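Local coordinates for protein RNase III (Scheffersomyces stipitis, PDB 7DEY) that probably cleaves double-stranded RNA endonucleolytically to leave 5'-phosphomonoester ends, as a ribonuclease III-family Dicer; this chain is the part with an RNase III domain and a double-stranded-RNA-binding domain, at residues L51-I59 with L71-I79; L84-D94 with Y114-I122. All coordinates share one frame; numbering follows the deposited sequence.

Contact 1: residues L51-I59 with L71-I79; sequences LNNLVTLII and LTKMRSQLI
T56 and R75 face each other, their CA atoms 6.6 Å apart, where helices 51-59 and 71-78 pass in roughly opposed directions, at 132° with axes 10.0 Å apart at closest approach. The pair illustrates how a helix interface can be apolar within and polar along one margin. I59 is the main apolar knob, set among L71, M74, R75 and L78. With its CG1 between the backbone N and the carbonyl carbon (chi1 60°), its two arms divide the work: CD1 lies 3.9 Å from L71 CD2 and also meets M74 and R75 at their CB atoms, while CG2 sits 3.8 Å from L78 CD1. The same methyl of L78 reaches V55 CG1 at 3.9 Å, so it bridges successive turns of the facing helix. Beyond it, the CG2 branch of I79 lies against L51 and the side chain of N52.

R75 answers as a knob from its own helix, fitting among N52, V55, T56 and I59. Its CG passes V55 CG1 at 4.1 Å; a bend at chi3 (37°) then brings the guanidinium to T56 OG1, which lies at its edge, slightly out of the plane, and NH1 donates to T56 OG1 over 3.1 Å. That hydroxyl spends its own proton on N52 O, 2.7 Å away, approaching from the face opposite to T56 N, so one carbonyl takes two donors. With an alanine at R75, T56 OG1 is likely to lose this donor and a gap to open beside V55 and I59. On the inner side, F151 of helix 145-156 packs on M74 and L78. The chemistry thus implies division of labour: branched aliphatics fill the interior, while a relay from R75 through T56 to N52 O ties the margin together and fixes the hydroxyl's rotation.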
loop_
_atom_site.group_PDB
_atom_site.type_symbol
_atom_site.label_atom_id
_atom_site.label_comp_id
_atom_site.label_asym_id
_atom_site.label_seq_id
_atom_site.Cartn_x
_atom_site.Cartn_y
_atom_site.Cartn_z
ATOM N N LEU C 51 -1.375 -0.962 -17.120
ATOM C CA LEU C 51 -1.044 -1.037 -15.708
ATOM C C LEU C 51 -1.647 -2.283 -15.067
ATOM O O LEU C 51 -1.021 -2.894 -14.191
ATOM C CB LEU C 51 -1.504 0.232 -14.984
ATOM C CG LEU C 51 -1.255 0.260 -13.467
ATOM C CD1 LEU C 51 0.222 -0.011 -13.137
ATOM C CD2 LEU C 51 -1.742 1.543 -12.813
ATOM N N ASN C 52 -2.826 -2.709 -15.516
ATOM C CA ASN C 52 -3.412 -3.871 -14.874
ATOM C C ASN C 52 -2.849 -5.175 -15.403
ATOM O O ASN C 52 -2.678 -6.132 -14.634
ATOM C CB ASN C 52 -4.926 -3.828 -14.992
ATOM C CG ASN C 52 -5.511 -2.812 -14.039
ATOM O OD1 ASN C 52 -5.182 -1.616 -14.102
ATOM N ND2 ASN C 52 -6.303 -3.287 -13.090
ATOM N N ASN C 53 -2.496 -5.229 -16.674
ATOM C CA ASN C 53 -1.792 -6.405 -17.152
ATOM C C ASN C 53 -0.404 -6.502 -16.530
ATOM O O ASN C 53 -0.027 -7.556 -16.004
ATOM C CB ASN C 53 -1.699 -6.378 -18.665
ATOM C CG ASN C 53 -1.017 -7.580 -19.193
ATOM O OD1 ASN C 53 -1.583 -8.663 -19.204
ATOM N ND2 ASN C 53 0.232 -7.420 -19.595
ATOM N N LEU C 54 0.374 -5.413 -16.575
ATOM C CA LEU C 54 1.730 -5.457 -16.032
ATOM C C LEU C 54 1.720 -5.926 -14.579
ATOM O O LEU C 54 2.430 -6.863 -14.212
ATOM C CB LEU C 54 2.391 -4.085 -16.168
ATOM C CG LEU C 54 2.703 -3.602 -17.597
ATOM C CD1 LEU C 54 3.521 -2.326 -17.584
ATOM C CD2 LEU C 54 3.397 -4.673 -18.453
ATOM N N VAL C 55 0.873 -5.321 -13.749
ATOM C CA VAL C 55 0.802 -5.705 -12.350
ATOM C C VAL C 55 0.369 -7.157 -12.201
ATOM O O VAL C 55 0.814 -7.848 -11.272
ATOM C CB VAL C 55 -0.143 -4.748 -11.597
ATOM C CG1 VAL C 55 -0.511 -5.294 -10.181
ATOM C CG2 VAL C 55 0.482 -3.346 -11.512
ATOM N N THR C 56 -0.500 -7.653 -13.098
ATOM C CA THR C 56 -0.907 -9.061 -13.034
ATOM C C THR C 56 0.286 -9.990 -13.237
ATOM O O THR C 56 0.517 -10.913 -12.439
ATOM C CB THR C 56 -1.976 -9.388 -14.079
ATOM O OG1 THR C 56 -3.196 -8.690 -13.791
ATOM C CG2 THR C 56 -2.229 -10.879 -14.075
ATOM N N LEU C 57 1.049 -9.763 -14.312
ATOM C CA LEU C 57 2.256 -10.548 -14.556
ATOM C C LEU C 57 3.178 -10.541 -13.332
ATOM O O LEU C 57 3.562 -11.603 -12.818
ATOM C CB LEU C 57 2.982 -10.008 -15.795
ATOM C CG LEU C 57 2.587 -10.544 -17.176
ATOM C CD1 LEU C 57 1.259 -10.005 -17.594
ATOM C CD2 LEU C 57 3.611 -10.183 -18.225
ATOM N N ILE C 58 3.502 -9.345 -12.827
ATOM C CA ILE C 58 4.454 -9.218 -11.730
ATOM C C ILE C 58 4.016 -10.050 -10.517
ATOM O O ILE C 58 4.781 -10.869 -10.002
ATOM C CB ILE C 58 4.653 -7.733 -11.386
ATOM C CG1 ILE C 58 5.330 -7.021 -12.565
ATOM C CG2 ILE C 58 5.427 -7.562 -10.085
ATOM C CD1 ILE C 58 5.021 -5.546 -12.675
ATOM N N ILE C 59 2.773 -9.899 -10.065
ATOM C CA ILE C 59 2.370 -10.656 -8.878
ATOM C C ILE C 59 2.271 -12.151 -9.180
ATOM O O ILE C 59 2.675 -12.979 -8.359
ATOM C CB ILE C 59 1.054 -10.122 -8.279
ATOM C CG1 ILE C 59 -0.083 -10.215 -9.292
ATOM C CG2 ILE C 59 1.240 -8.717 -7.726
ATOM C CD1 ILE C 59 -1.451 -10.126 -8.636
ATOM N N LEU C 71 -4.782 -13.426 -5.611
ATOM C CA LEU C 71 -4.230 -12.617 -6.685
ATOM C C LEU C 71 -5.182 -11.492 -7.038
ATOM O O LEU C 71 -4.756 -10.343 -7.213
ATOM C CB LEU C 71 -3.933 -13.488 -7.904
ATOM C CG LEU C 71 -2.755 -14.436 -7.672
ATOM C CD1 LEU C 71 -2.283 -15.104 -8.970
ATOM C CD2 LEU C 71 -1.625 -13.679 -6.998
ATOM N N THR C 72 -6.480 -11.791 -7.108
ATOM C CA THR C 72 -7.440 -10.751 -7.448
ATOM C C THR C 72 -7.438 -9.647 -6.393
ATOM O O THR C 72 -7.488 -8.460 -6.732
ATOM C CB THR C 72 -8.830 -11.368 -7.640
ATOM O OG1 THR C 72 -8.818 -12.201 -8.808
ATOM C CG2 THR C 72 -9.885 -10.308 -7.805
ATOM N N LYS C 73 -7.294 -10.013 -5.116
ATOM C CA LYS C 73 -7.299 -8.998 -4.063
ATOM C C LYS C 73 -6.009 -8.187 -4.069
ATOM O O LYS C 73 -6.051 -6.952 -3.956
ATOM C CB LYS C 73 -7.536 -9.656 -2.695
ATOM C CG LYS C 73 -8.987 -10.139 -2.475
ATOM C CD LYS C 73 -9.207 -10.823 -1.145
ATOM C CE LYS C 73 -10.547 -11.570 -1.110
ATOM N NZ LYS C 73 -10.579 -12.785 -1.992
ATOM N N MET C 74 -4.860 -8.863 -4.224
ATOM C CA MET C 74 -3.578 -8.174 -4.362
ATOM C C MET C 74 -3.606 -7.166 -5.498
ATOM O O MET C 74 -3.081 -6.050 -5.366
ATOM C CB MET C 74 -2.460 -9.177 -4.625
ATOM C CG MET C 74 -1.752 -9.674 -3.401
ATOM S SD MET C 74 -0.804 -11.159 -3.804
ATOM C CE MET C 74 0.523 -11.043 -2.615
ATOM N N ARG C 75 -4.191 -7.554 -6.639
ATOM C CA ARG C 75 -4.160 -6.660 -7.784
ATOM C C ARG C 75 -5.039 -5.443 -7.551
ATOM O O ARG C 75 -4.610 -4.307 -7.811
ATOM C CB ARG C 75 -4.569 -7.390 -9.063
ATOM C CG ARG C 75 -4.383 -6.498 -10.283
ATOM C CD ARG C 75 -5.013 -7.059 -11.541
ATOM N NE ARG C 75 -6.265 -7.733 -11.265
ATOM C CZ ARG C 75 -6.811 -8.648 -12.052
ATOM N NH1 ARG C 75 -6.211 -9.019 -13.181
ATOM N NH2 ARG C 75 -7.968 -9.192 -11.698
ATOM N N SER C 76 -6.252 -5.652 -7.026
ATOM C CA SER C 76 -7.109 -4.509 -6.757
ATOM C C SER C 76 -6.460 -3.556 -5.760
ATOM O O SER C 76 -6.653 -2.335 -5.846
ATOM C CB SER C 76 -8.467 -4.995 -6.274
ATOM O OG SER C 76 -8.534 -5.003 -4.868
ATOM N N GLN C 77 -5.636 -4.086 -4.849
ATOM C CA GLN C 77 -4.966 -3.244 -3.872
ATOM C C GLN C 77 -3.842 -2.416 -4.486
ATOM O O GLN C 77 -3.645 -1.273 -4.069
ATOM C CB GLN C 77 -4.453 -4.111 -2.733
ATOM C CG GLN C 77 -5.569 -4.644 -1.832
ATOM C CD GLN C 77 -6.253 -3.557 -1.014
ATOM O OE1 GLN C 77 -5.698 -3.078 -0.021
ATOM N NE2 GLN C 77 -7.459 -3.162 -1.430
ATOM N N LEU C 78 -3.110 -2.939 -5.488
ATOM C CA LEU C 78 -2.022 -2.160 -6.081
ATOM C C LEU C 78 -2.431 -1.295 -7.276
ATOM O O LEU C 78 -1.678 -0.376 -7.622
ATOM C CB LEU C 78 -0.869 -3.062 -6.505
ATOM C CG LEU C 78 -0.535 -4.240 -5.576
ATOM C CD1 LEU C 78 0.219 -5.316 -6.341
ATOM C CD2 LEU C 78 0.255 -3.830 -4.338
ATOM N N ILE C 79 -3.579 -1.531 -7.925
ATOM C CA ILE C 79 -4.024 -0.619 -8.981
ATOM C C ILE C 79 -4.967 0.456 -8.474
ATOM O O ILE C 79 -5.508 1.216 -9.300
ATOM C CB ILE C 79 -4.728 -1.320 -10.171
ATOM C CG1 ILE C 79 -5.846 -2.251 -9.703
ATOM C CG2 ILE C 79 -3.745 -1.989 -11.136
ATOM C CD1 ILE C 79 -7.229 -1.659 -9.786
#

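Contact 2: residues L84-D94 with Y114-I122; sequences LTQFSFEYGFD and YADIFEAYI
F89 meets Y114 in an edge-to-face aromatic pair where helices 84-90 and 114-122 cross at 75° with axes 8.0 Å apart, and F93, just past the end of the first helix, pairs in the same manner with Y121. F89 directs its CE1–CZ edge at one face of Y114, the centroids 4.4 Å apart, and the Y114 hydroxyl ends in the plane of the F89 ring. In the second pair F93 CZ stands over the centre of the Y121 ring, 4.0 Å from Y121 CG.

Apolar packing fills the space between these pairs. F118, its CG swung away from the backbone N (chi1 -172°), pushes its ring among L84, F87, S88 and F93; F87 CB comes within 3.5 Å of F118 CE2, and L84 CD2 lies 3.9 Å from F118 CD1. Small A115 lets the backbones close in, with L84 CB 3.6 Å from A115 CB. D94 completes the hole around Y114, its CB beside the hydroxyl.

The hydroxyls of S88 and T85 each turn back to a carbonyl one turn earlier, L84 O and N81 O; L84 O also receives S88 N from its other face. Y121 OH bonds to P6 O. At G92, whose positive phi suits glycine, a Schellman motif ends helix 84-90 and turns F93 back toward helix 114-122.

Around the crossing, Y144 sets its ring edge-to-face with F87, W139 of helix 134-143 packs on F118, helix 11-18 meets I117 and Y121, and helix 42-62 touches L84 and I122, placing the contact in the interior of the all-helical RNase III domain.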
loop_
_atom_site.group_PDB
_atom_site.type_symbol
_atom_site.label_atom_id
_atom_site.label_comp_id
_atom_site.label_asym_id
_atom_site.label_seq_id
_atom_site.Cartn_x
_atom_site.Cartn_y
_atom_site.Cartn_z
ATOM N N LEU C 84 -1.888 4.553 -6.438
ATOM C CA LEU C 84 -1.506 5.311 -7.631
ATOM C C LEU C 84 -1.342 6.782 -7.306
ATOM O O LEU C 84 -0.520 7.459 -7.930
ATOM C CB LEU C 84 -2.536 5.159 -8.751
ATOM C CG LEU C 84 -2.826 3.764 -9.287
ATOM C CD1 LEU C 84 -3.592 3.874 -10.566
ATOM C CD2 LEU C 84 -1.524 3.045 -9.508
ATOM N N THR C 85 -2.118 7.293 -6.342
ATOM C CA THR C 85 -1.895 8.648 -5.853
ATOM C C THR C 85 -0.563 8.747 -5.139
ATOM O O THR C 85 0.144 9.751 -5.268
ATOM C CB THR C 85 -3.000 9.079 -4.898
ATOM O OG1 THR C 85 -4.265 9.050 -5.563
ATOM C CG2 THR C 85 -2.724 10.481 -4.406
ATOM N N GLN C 86 -0.210 7.716 -4.370
ATOM C CA GLN C 86 1.055 7.744 -3.650
ATOM C C GLN C 86 2.222 7.802 -4.620
ATOM O O GLN C 86 3.154 8.583 -4.431
ATOM C CB GLN C 86 1.165 6.526 -2.734
ATOM C CG GLN C 86 2.193 6.687 -1.640
ATOM C CD GLN C 86 2.118 5.593 -0.591
ATOM O OE1 GLN C 86 1.629 4.493 -0.850
ATOM N NE2 GLN C 86 2.607 5.897 0.611
ATOM N N PHE C 87 2.165 7.013 -5.695
ATOM C CA PHE C 87 3.187 7.103 -6.732
ATOM C C PHE C 87 3.226 8.494 -7.351
ATOM O O PHE C 87 4.311 9.045 -7.584
ATOM C CB PHE C 87 2.937 6.052 -7.818
ATOM C CG PHE C 87 3.096 4.631 -7.344
ATOM C CD1 PHE C 87 3.951 4.325 -6.299
ATOM C CD2 PHE C 87 2.388 3.605 -7.945
ATOM C CE1 PHE C 87 4.097 3.011 -5.862
ATOM C CE2 PHE C 87 2.515 2.308 -7.507
ATOM C CZ PHE C 87 3.375 2.007 -6.460
ATOM N N SER C 88 2.050 9.089 -7.604
ATOM C CA SER C 88 1.994 10.378 -8.295
ATOM C C SER C 88 2.616 11.514 -7.491
ATOM O O SER C 88 3.151 12.462 -8.084
ATOM C CB SER C 88 0.558 10.733 -8.638
ATOM O OG SER C 88 -0.076 9.646 -9.285
ATOM N N PHE C 89 2.550 11.458 -6.155
ATOM C CA PHE C 89 3.163 12.512 -5.356
ATOM C C PHE C 89 4.652 12.290 -5.168
ATOM O O PHE C 89 5.408 13.269 -5.096
ATOM C CB PHE C 89 2.452 12.639 -4.012
ATOM C CG PHE C 89 1.110 13.284 -4.124
ATOM C CD1 PHE C 89 0.900 14.289 -5.045
ATOM C CD2 PHE C 89 0.055 12.870 -3.350
ATOM C CE1 PHE C 89 -0.335 14.880 -5.179
ATOM C CE2 PHE C 89 -1.182 13.460 -3.480
ATOM C CZ PHE C 89 -1.378 14.464 -4.398
ATOM N N GLU C 90 5.095 11.031 -5.107
ATOM C CA GLU C 90 6.523 10.755 -5.048
ATOM C C GLU C 90 7.233 11.065 -6.359
ATOM O O GLU C 90 8.471 11.081 -6.387
ATOM C CB GLU C 90 6.788 9.298 -4.651
ATOM C CG GLU C 90 6.131 8.894 -3.367
ATOM C CD GLU C 90 6.034 7.398 -3.214
ATOM O OE1 GLU C 90 7.084 6.719 -3.149
ATOM O OE2 GLU C 90 4.899 6.897 -3.164
ATOM N N TYR C 91 6.485 11.288 -7.439
ATOM C CA TYR C 91 7.031 11.853 -8.659
ATOM C C TYR C 91 6.533 13.277 -8.866
ATOM O O TYR C 91 6.636 13.820 -9.979
ATOM C CB TYR C 91 6.675 10.975 -9.854
ATOM C CG TYR C 91 7.338 9.607 -9.911
ATOM C CD1 TYR C 91 8.716 9.478 -10.036
ATOM C CD2 TYR C 91 6.570 8.434 -9.874
ATOM C CE1 TYR C 91 9.319 8.226 -10.105
ATOM C CE2 TYR C 91 7.167 7.174 -9.949
ATOM C CZ TYR C 91 8.542 7.082 -10.070
ATOM O OH TYR C 91 9.128 5.841 -10.144
ATOM N N GLY C 92 5.968 13.876 -7.820
ATOM C CA GLY C 92 5.596 15.276 -7.836
ATOM C C GLY C 92 4.674 15.651 -8.969
ATOM O O GLY C 92 4.852 16.707 -9.584
ATOM N N PHE C 93 3.690 14.799 -9.269
ATOM C CA PHE C 93 2.748 15.106 -10.338
ATOM C C PHE C 93 1.900 16.321 -10.003
ATOM O O PHE C 93 1.450 17.030 -10.910
ATOM C CB PHE C 93 1.843 13.911 -10.606
ATOM C CG PHE C 93 2.492 12.847 -11.411
ATOM C CD1 PHE C 93 3.861 12.891 -11.661
ATOM C CD2 PHE C 93 1.742 11.799 -11.921
ATOM C CE1 PHE C 93 4.475 11.918 -12.414
ATOM C CE2 PHE C 93 2.346 10.818 -12.667
ATOM C CZ PHE C 93 3.727 10.881 -12.922
ATOM N N ASP C 94 1.655 16.564 -8.713
ATOM C CA ASP C 94 0.968 17.776 -8.299
ATOM C C ASP C 94 1.679 19.023 -8.797
ATOM O O ASP C 94 1.046 20.079 -8.920
ATOM C CB ASP C 94 0.868 17.809 -6.777
ATOM C CG ASP C 94 2.208 17.592 -6.107
ATOM O OD1 ASP C 94 2.702 16.453 -6.122
ATOM O OD2 ASP C 94 2.784 18.567 -5.580
ATOM N N TYR C 114 -5.410 12.179 -9.295
ATOM C CA TYR C 114 -3.998 11.858 -9.478
ATOM C C TYR C 114 -3.799 10.431 -9.948
ATOM O O TYR C 114 -2.863 10.156 -10.715
ATOM C CB TYR C 114 -3.215 12.081 -8.192
ATOM C CG TYR C 114 -2.982 13.532 -7.901
ATOM C CD1 TYR C 114 -1.915 14.213 -8.461
ATOM C CD2 TYR C 114 -3.848 14.230 -7.065
ATOM C CE1 TYR C 114 -1.711 15.562 -8.186
ATOM C CE2 TYR C 114 -3.660 15.568 -6.789
ATOM C CZ TYR C 114 -2.591 16.239 -7.344
ATOM O OH TYR C 114 -2.416 17.581 -7.042
ATOM N N ALA C 115 -4.674 9.517 -9.529
ATOM C CA ALA C 115 -4.569 8.167 -10.053
ATOM C C ALA C 115 -4.911 8.130 -11.531
ATOM O O ALA C 115 -4.325 7.346 -12.284
ATOM C CB ALA C 115 -5.464 7.218 -9.261
ATOM N N ASP C 116 -5.833 8.981 -11.968
ATOM C CA ASP C 116 -6.200 8.994 -13.376
ATOM C C ASP C 116 -5.127 9.657 -14.234
ATOM O O ASP C 116 -4.976 9.284 -15.403
ATOM C CB ASP C 116 -7.549 9.689 -13.559
ATOM C CG ASP C 116 -8.730 8.772 -13.251
ATOM O OD1 ASP C 116 -8.797 7.640 -13.782
ATOM O OD2 ASP C 116 -9.601 9.190 -12.469
ATOM N N ILE C 117 -4.386 10.634 -13.686
ATOM C CA ILE C 117 -3.188 11.138 -14.361
ATOM C C ILE C 117 -2.198 10.003 -14.545
ATOM O O ILE C 117 -1.772 9.684 -15.662
ATOM C CB ILE C 117 -2.553 12.296 -13.566
ATOM C CG1 ILE C 117 -3.576 13.381 -13.266
ATOM C CG2 ILE C 117 -1.362 12.918 -14.326
ATOM C CD1 ILE C 117 -3.582 14.484 -14.295
ATOM N N PHE C 118 -1.851 9.360 -13.429
ATOM C CA PHE C 118 -0.870 8.281 -13.421
ATOM C C PHE C 118 -1.214 7.198 -14.431
ATOM O O PHE C 118 -0.317 6.636 -15.079
ATOM C CB PHE C 118 -0.778 7.692 -12.019
ATOM C CG PHE C 118 0.327 6.724 -11.856
ATOM C CD1 PHE C 118 0.134 5.386 -12.132
ATOM C CD2 PHE C 118 1.561 7.146 -11.431
ATOM C CE1 PHE C 118 1.146 4.497 -11.979
ATOM C CE2 PHE C 118 2.579 6.260 -11.281
ATOM C CZ PHE C 118 2.377 4.935 -11.552
ATOM N N GLU C 119 -2.500 6.880 -14.579
ATOM C CA GLU C 119 -2.870 5.928 -15.614
ATOM C C GLU C 119 -2.599 6.509 -16.994
ATOM O O GLU C 119 -1.965 5.862 -17.834
ATOM C CB GLU C 119 -4.325 5.501 -15.445
ATOM C CG GLU C 119 -4.492 4.545 -14.276
ATOM C CD GLU C 119 -5.908 4.034 -14.111
ATOM O OE1 GLU C 119 -6.058 2.929 -13.538
ATOM O OE2 GLU C 119 -6.868 4.724 -14.538
ATOM N N ALA C 120 -3.029 7.751 -17.231
ATOM C CA ALA C 120 -2.695 8.409 -18.489
ATOM C C ALA C 120 -1.186 8.396 -18.738
ATOM O O ALA C 120 -0.726 8.101 -19.853
ATOM C CB ALA C 120 -3.226 9.843 -18.497
ATOM N N TYR C 121 -0.399 8.708 -17.707
ATOM C CA TYR C 121 1.045 8.775 -17.869
ATOM C C TYR C 121 1.599 7.451 -18.389
ATOM O O TYR C 121 2.252 7.404 -19.441
ATOM C CB TYR C 121 1.683 9.157 -16.539
ATOM C CG TYR C 121 3.139 9.529 -16.644
ATOM C CD1 TYR C 121 3.524 10.807 -17.019
ATOM C CD2 TYR C 121 4.123 8.600 -16.364
ATOM C CE1 TYR C 121 4.838 11.144 -17.115
ATOM C CE2 TYR C 121 5.441 8.919 -16.460
ATOM C CZ TYR C 121 5.804 10.192 -16.834
ATOM O OH TYR C 121 7.151 10.509 -16.920
ATOM N N ILE C 122 1.333 6.355 -17.668
ATOM C CA ILE C 122 1.691 5.026 -18.162
ATOM C C ILE C 122 1.195 4.828 -19.588
ATOM O O ILE C 122 1.892 4.258 -20.435
ATOM C CB ILE C 122 1.124 3.944 -17.227
ATOM C CG1 ILE C 122 2.080 3.680 -16.073
ATOM C CG2 ILE C 122 0.840 2.637 -17.994
ATOM C CD1 ILE C 122 1.475 2.742 -15.033
#

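Contacts 1 and 2 follow in series along the chain, their centres about 17 Å apart, and show how neighbouring helix crossings merge into one domain interior. L51 joins them: its CD2 lies 3.6 Å from L84 CD2, and its CD1 3.6 Å from I122 CD1. Helices 68-78 and 81-90 are consecutive, and both meet the second subunit, where H82 of that subunit bonds to Q77 O. Helix 42-62, which supplies 51-59, also carries E44 and D48; their carboxylates gather with those of D116 and E119 from contact 2's 114-122, a cluster consistent with the acidic metal-binding cleft of RNase III enzymes.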